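Local coordinates for protein GDP-6-deoxy-D-mannose reductase (Pseudomonas aeruginosa, PDB 6X3B) that binds NADPH and probably reduces GDP-4-dehydro-6-deoxy-D-mannose to GDP-D-rhamnose for lipopolysaccharide O-antigen biosynthesis, at residues V213-L223 / C248-I259. Residues are numbered along the deposited sequence; the frame is centred on the assembly and turned at random. Where two conformers were deposited one is given.
Sequences VGDIDVSRDFL and CSGQEQKIRELI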
loop_
_atom_site.group_PDB
_atom_site.type_symbol
_atom_site.label_atom_id
_atom_site.label_comp_id
_atom_site.label_asym_id
_atom_site.label_seq_id
_atom_site.Cartn_x
_atom_site.Cartn_y
_atom_site.Cartn_z
ATOM N N VAL A 213 -13.939 -31.985 -2.590
ATOM C CA VAL A 213 -13.745 -30.593 -2.968
ATOM C C VAL A 213 -14.527 -29.684 -2.029
ATOM O O VAL A 213 -15.465 -30.105 -1.343
ATOM C CB VAL A 213 -14.169 -30.327 -4.425
ATOM C CG1 VAL A 213 -13.439 -31.262 -5.380
ATOM C CG2 VAL A 213 -15.672 -30.474 -4.557
ATOM N N GLY A 214 -14.120 -28.415 -2.011
ATOM C CA GLY A 214 -14.923 -27.351 -1.446
ATOM C C GLY A 214 -15.775 -26.720 -2.527
ATOM O O GLY A 214 -16.347 -27.434 -3.357
ATOM N N ASP A 215 -15.866 -25.393 -2.553
ATOM C CA ASP A 215 -16.636 -24.716 -3.593
ATOM C C ASP A 215 -15.802 -24.683 -4.869
ATOM O O ASP A 215 -14.775 -24.002 -4.930
ATOM C CB ASP A 215 -17.030 -23.308 -3.155
ATOM C CG ASP A 215 -18.165 -22.732 -3.991
ATOM O OD1 ASP A 215 -18.586 -23.369 -4.988
ATOM O OD2 ASP A 215 -18.644 -21.636 -3.650
ATOM N N ILE A 216 -16.233 -25.440 -5.879
ATOM C CA ILE A 216 -15.594 -25.468 -7.188
ATOM C C ILE A 216 -16.456 -24.829 -8.255
ATOM O O ILE A 216 -16.072 -24.824 -9.431
ATOM C CB ILE A 216 -15.216 -26.902 -7.603
ATOM C CG1 ILE A 216 -16.478 -27.751 -7.798
ATOM C CG2 ILE A 216 -14.248 -27.514 -6.600
ATOM C CD1 ILE A 216 -16.216 -29.124 -8.425
ATOM N N ASP A 217 -17.616 -24.303 -7.890
ATOM C CA ASP A 217 -18.471 -23.634 -8.863
ATOM C C ASP A 217 -18.189 -22.136 -8.885
ATOM O O ASP A 217 -19.072 -21.292 -8.762
ATOM C CB ASP A 217 -19.930 -23.949 -8.558
ATOM C CG ASP A 217 -20.251 -25.424 -8.775
ATOM O OD1 ASP A 217 -19.956 -25.943 -9.875
ATOM O OD2 ASP A 217 -20.753 -26.080 -7.841
ATOM N N VAL A 218 -16.902 -21.815 -9.017
ATOM C CA VAL A 218 -16.422 -20.457 -9.204
ATOM C C VAL A 218 -15.542 -20.461 -10.446
ATOM O O VAL A 218 -15.046 -21.504 -10.878
ATOM C CB VAL A 218 -15.642 -19.938 -7.975
ATOM C CG1 VAL A 218 -16.512 -20.029 -6.725
ATOM C CG2 VAL A 218 -14.353 -20.714 -7.777
ATOM N N SER A 219 -15.367 -19.288 -11.038
ATOM C CA SER A 219 -14.491 -19.157 -12.196
ATOM C C SER A 219 -13.301 -18.270 -11.844
ATOM O O SER A 219 -13.421 -17.342 -11.041
ATOM C CB SER A 219 -15.256 -18.580 -13.393
ATOM O OG SER A 219 -15.438 -17.182 -13.241
ATOM N N ARG A 220 -12.145 -18.552 -12.453
ATOM C CA ARG A 220 -10.956 -17.753 -12.216
ATOM C C ARG A 220 -10.214 -17.568 -13.537
ATOM O O ARG A 220 -10.463 -18.262 -14.522
ATOM C CB ARG A 220 -10.031 -18.391 -11.161
ATOM C CG ARG A 220 -10.616 -18.458 -9.736
ATOM C CD ARG A 220 -10.682 -17.067 -9.103
ATOM N NE ARG A 220 -11.109 -17.102 -7.697
ATOM C CZ ARG A 220 -12.374 -16.991 -7.300
ATOM N NH1 ARG A 220 -13.340 -16.874 -8.201
ATOM N NH2 ARG A 220 -12.682 -17.020 -6.007
ATOM N N ASP A 221 -9.294 -16.620 -13.544
ATOM C CA ASP A 221 -8.476 -16.309 -14.714
ATOM C C ASP A 221 -7.127 -17.016 -14.554
ATOM O O ASP A 221 -6.338 -16.642 -13.682
ATOM C CB ASP A 221 -8.298 -14.796 -14.823
ATOM C CG ASP A 221 -7.610 -14.371 -16.097
ATOM O OD1 ASP A 221 -6.680 -15.101 -16.535
ATOM O OD2 ASP A 221 -7.986 -13.290 -16.650
ATOM N N PHE A 222 -6.847 -18.007 -15.416
ATOM C CA PHE A 222 -5.632 -18.819 -15.358
ATOM C C PHE A 222 -4.687 -18.571 -16.531
ATOM O O PHE A 222 -5.125 -18.393 -17.671
ATOM C CB PHE A 222 -5.964 -20.321 -15.363
ATOM C CG PHE A 222 -6.690 -20.795 -14.135
ATOM C CD1 PHE A 222 -5.986 -21.235 -13.026
ATOM C CD2 PHE A 222 -8.080 -20.852 -14.112
ATOM C CE1 PHE A 222 -6.667 -21.687 -11.890
ATOM C CE2 PHE A 222 -8.753 -21.299 -12.986
ATOM C CZ PHE A 222 -8.047 -21.709 -11.878
ATOM N N LEU A 223 -3.378 -18.640 -16.246
ATOM C CA LEU A 223 -2.319 -18.709 -17.246
ATOM C C LEU A 223 -1.363 -19.849 -16.916
ATOM O O LEU A 223 -1.072 -20.112 -15.744
ATOM C CB LEU A 223 -1.507 -17.403 -17.305
ATOM C CG LEU A 223 -2.161 -16.168 -17.921
ATOM C CD1 LEU A 223 -1.290 -14.949 -17.644
ATOM C CD2 LEU A 223 -2.339 -16.379 -19.420
ATOM N N CYS A 248 -2.664 -11.714 -17.162
ATOM C CA CYS A 248 -3.827 -12.590 -17.074
ATOM C C CYS A 248 -4.240 -13.007 -18.480
ATOM O O CYS A 248 -3.770 -12.458 -19.482
ATOM C CB CYS A 248 -4.988 -11.894 -16.339
ATOM S SG CYS A 248 -5.398 -10.266 -17.062
ATOM N N SER A 249 -5.124 -13.997 -18.542
ATOM C CA SER A 249 -5.600 -14.515 -19.820
ATOM C C SER A 249 -6.797 -13.748 -20.370
ATOM O O SER A 249 -7.042 -13.786 -21.580
ATOM C CB SER A 249 -5.996 -15.991 -19.676
ATOM O OG SER A 249 -7.255 -16.081 -19.014
ATOM N N GLY A 250 -7.564 -13.071 -19.516
ATOM C CA GLY A 250 -8.803 -12.489 -19.982
ATOM C C GLY A 250 -9.900 -13.502 -20.226
ATOM O O GLY A 250 -10.938 -13.150 -20.788
ATOM N N GLN A 251 -9.705 -14.758 -19.823
ATOM C CA GLN A 251 -10.720 -15.791 -19.972
ATOM C C GLN A 251 -11.043 -16.402 -18.616
ATOM O O GLN A 251 -10.133 -16.764 -17.865
ATOM C CB GLN A 251 -10.254 -16.874 -20.940
ATOM C CG GLN A 251 -9.936 -16.345 -22.326
ATOM C CD GLN A 251 -10.399 -17.282 -23.413
ATOM O OE1 GLN A 251 -9.880 -18.392 -23.557
ATOM N NE2 GLN A 251 -11.400 -16.850 -24.176
ATOM N N GLU A 252 -12.334 -16.515 -18.310
ATOM C CA GLU A 252 -12.780 -17.241 -17.122
ATOM C C GLU A 252 -12.788 -18.741 -17.364
ATOM O O GLU A 252 -13.276 -19.211 -18.394
ATOM C CB GLU A 252 -14.193 -16.818 -16.724
ATOM C CG GLU A 252 -14.276 -15.467 -16.125
ATOM C CD GLU A 252 -15.703 -15.045 -15.908
ATOM O OE1 GLU A 252 -16.429 -15.744 -15.158
ATOM O OE2 GLU A 252 -16.090 -14.023 -16.509
ATOM N N GLN A 253 -12.277 -19.498 -16.395
ATOM C CA GLN A 253 -12.427 -20.947 -16.379
ATOM C C GLN A 253 -13.130 -21.373 -15.102
ATOM O O GLN A 253 -12.699 -21.005 -14.004
ATOM C CB GLN A 253 -11.081 -21.656 -16.456
ATOM C CG GLN A 253 -10.066 -20.941 -17.280
ATOM C CD GLN A 253 -9.950 -21.521 -18.664
ATOM O OE1 GLN A 253 -10.692 -22.424 -19.034
ATOM N NE2 GLN A 253 -9.023 -20.996 -19.442
ATOM N N LYS A 254 -14.189 -22.166 -15.249
ATOM C CA LYS A 254 -14.849 -22.771 -14.098
ATOM C C LYS A 254 -14.003 -23.905 -13.531
ATOM O O LYS A 254 -13.566 -24.798 -14.267
ATOM C CB LYS A 254 -16.223 -23.300 -14.486
ATOM C CG LYS A 254 -17.186 -22.223 -14.931
ATOM C CD LYS A 254 -18.485 -22.829 -15.424
ATOM C CE LYS A 254 -19.019 -22.041 -16.602
ATOM N NZ LYS A 254 -19.572 -22.944 -17.653
ATOM N N ILE A 255 -13.779 -23.875 -12.215
ATOM C CA ILE A 255 -12.951 -24.894 -11.570
ATOM C C ILE A 255 -13.440 -26.295 -11.919
ATOM O O ILE A 255 -12.640 -27.197 -12.206
ATOM C CB ILE A 255 -12.927 -24.675 -10.045
ATOM C CG1 ILE A 255 -12.403 -23.282 -9.698
ATOM C CG2 ILE A 255 -12.107 -25.756 -9.369
ATOM C CD1 ILE A 255 -11.259 -22.816 -10.573
ATOM N N ARG A 256 -14.761 -26.496 -11.911
ATOM C CA ARG A 256 -15.316 -27.822 -12.162
ATOM C C ARG A 256 -14.988 -28.310 -13.570
ATOM O O ARG A 256 -14.671 -29.493 -13.771
ATOM C CB ARG A 256 -16.832 -27.802 -11.943
ATOM C CG ARG A 256 -17.516 -29.092 -12.349
ATOM C CD ARG A 256 -19.016 -28.971 -12.228
ATOM N NE ARG A 256 -19.416 -28.619 -10.870
ATOM C CZ ARG A 256 -19.505 -29.481 -9.860
ATOM N NH1 ARG A 256 -19.229 -30.765 -10.047
ATOM N NH2 ARG A 256 -19.880 -29.058 -8.658
ATOM N N GLU A 257 -15.068 -27.415 -14.559
ATOM C CA GLU A 257 -14.727 -27.787 -15.927
ATOM C C GLU A 257 -13.244 -28.102 -16.067
ATOM O O GLU A 257 -12.871 -29.000 -16.827
ATOM C CB GLU A 257 -15.137 -26.679 -16.896
ATOM C CG GLU A 257 -16.657 -26.585 -17.079
ATOM C CD GLU A 257 -17.084 -25.460 -18.014
ATOM O OE1 GLU A 257 -16.221 -24.913 -18.733
ATOM O OE2 GLU A 257 -18.290 -25.127 -18.025
ATOM N N LEU A 258 -12.377 -27.386 -15.344
ATOM C CA LEU A 258 -10.963 -27.754 -15.350
ATOM C C LEU A 258 -10.747 -29.138 -14.746
ATOM O O LEU A 258 -9.963 -29.934 -15.277
ATOM C CB LEU A 258 -10.137 -26.713 -14.602
ATOM C CG LEU A 258 -10.125 -25.330 -15.234
ATOM C CD1 LEU A 258 -9.259 -24.368 -14.439
ATOM C CD2 LEU A 258 -9.594 -25.482 -16.640
ATOM N N ILE A 259 -11.426 -29.444 -13.633
ATOM C CA ILE A 259 -11.292 -30.775 -13.032
ATOM C C ILE A 259 -11.761 -31.854 -14.001
ATOM O O ILE A 259 -11.124 -32.908 -14.139
ATOM C CB ILE A 259 -12.059 -30.854 -11.702
ATOM C CG1 ILE A 259 -11.355 -30.037 -10.622
ATOM C CG2 ILE A 259 -12.185 -32.308 -11.232
ATOM C CD1 ILE A 259 -12.236 -29.827 -9.380
HETATM O O HOH W 1 -8.122 -18.657 -17.901
#
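An antiparallel strand pair of the epimerase/dehydratase fold joins 219-223 to 252-254, which runs straight into helix 255-266. Arg-220 and Gln-253 form the hydrogen-bonded pair (Arg-220 N to Gln-253 O 3.0 Å, Gln-253 N to Arg-220 O 2.9 Å), and Ile-255 N bonds Val-218 O where the helix begins. Toward residue 223 the direct backbone pairing gives way to a water, which accepts from Phe-222 N and Gln-253 NE2 and donates to Gln-251 O. There Asp-221 grips the ST turn at Ser-249, whose OG accepts from Gln-251 N: chi1 of -173° sets CG anti to the backbone N and carries the carboxylate to the turn, where OD1 takes Ser-249 N on its syn lone pair (2.8 Å) and Ser-249 OG from above the plane, while OD2 takes Gly-250 N. At the far end Arg-256 makes a side-on salt bridge to Asp-217, NE to OD1 at 2.9 Å and NH2 to OD2 at 3.2 Å, the two planes 25° apart; Ile-216 CD1 sits over the guanidinium centre. Between these polar ends Ile-255 CD1 meets the Phe-222 ring at its edge, 3.6 Å from CZ, and Leu-258 CD1 lies over one face. Helix 191-203 packs against Ile-255 and Leu-258, strand 271-274 against Ile-216 and Arg-256, and strand 172-182 against Phe-222.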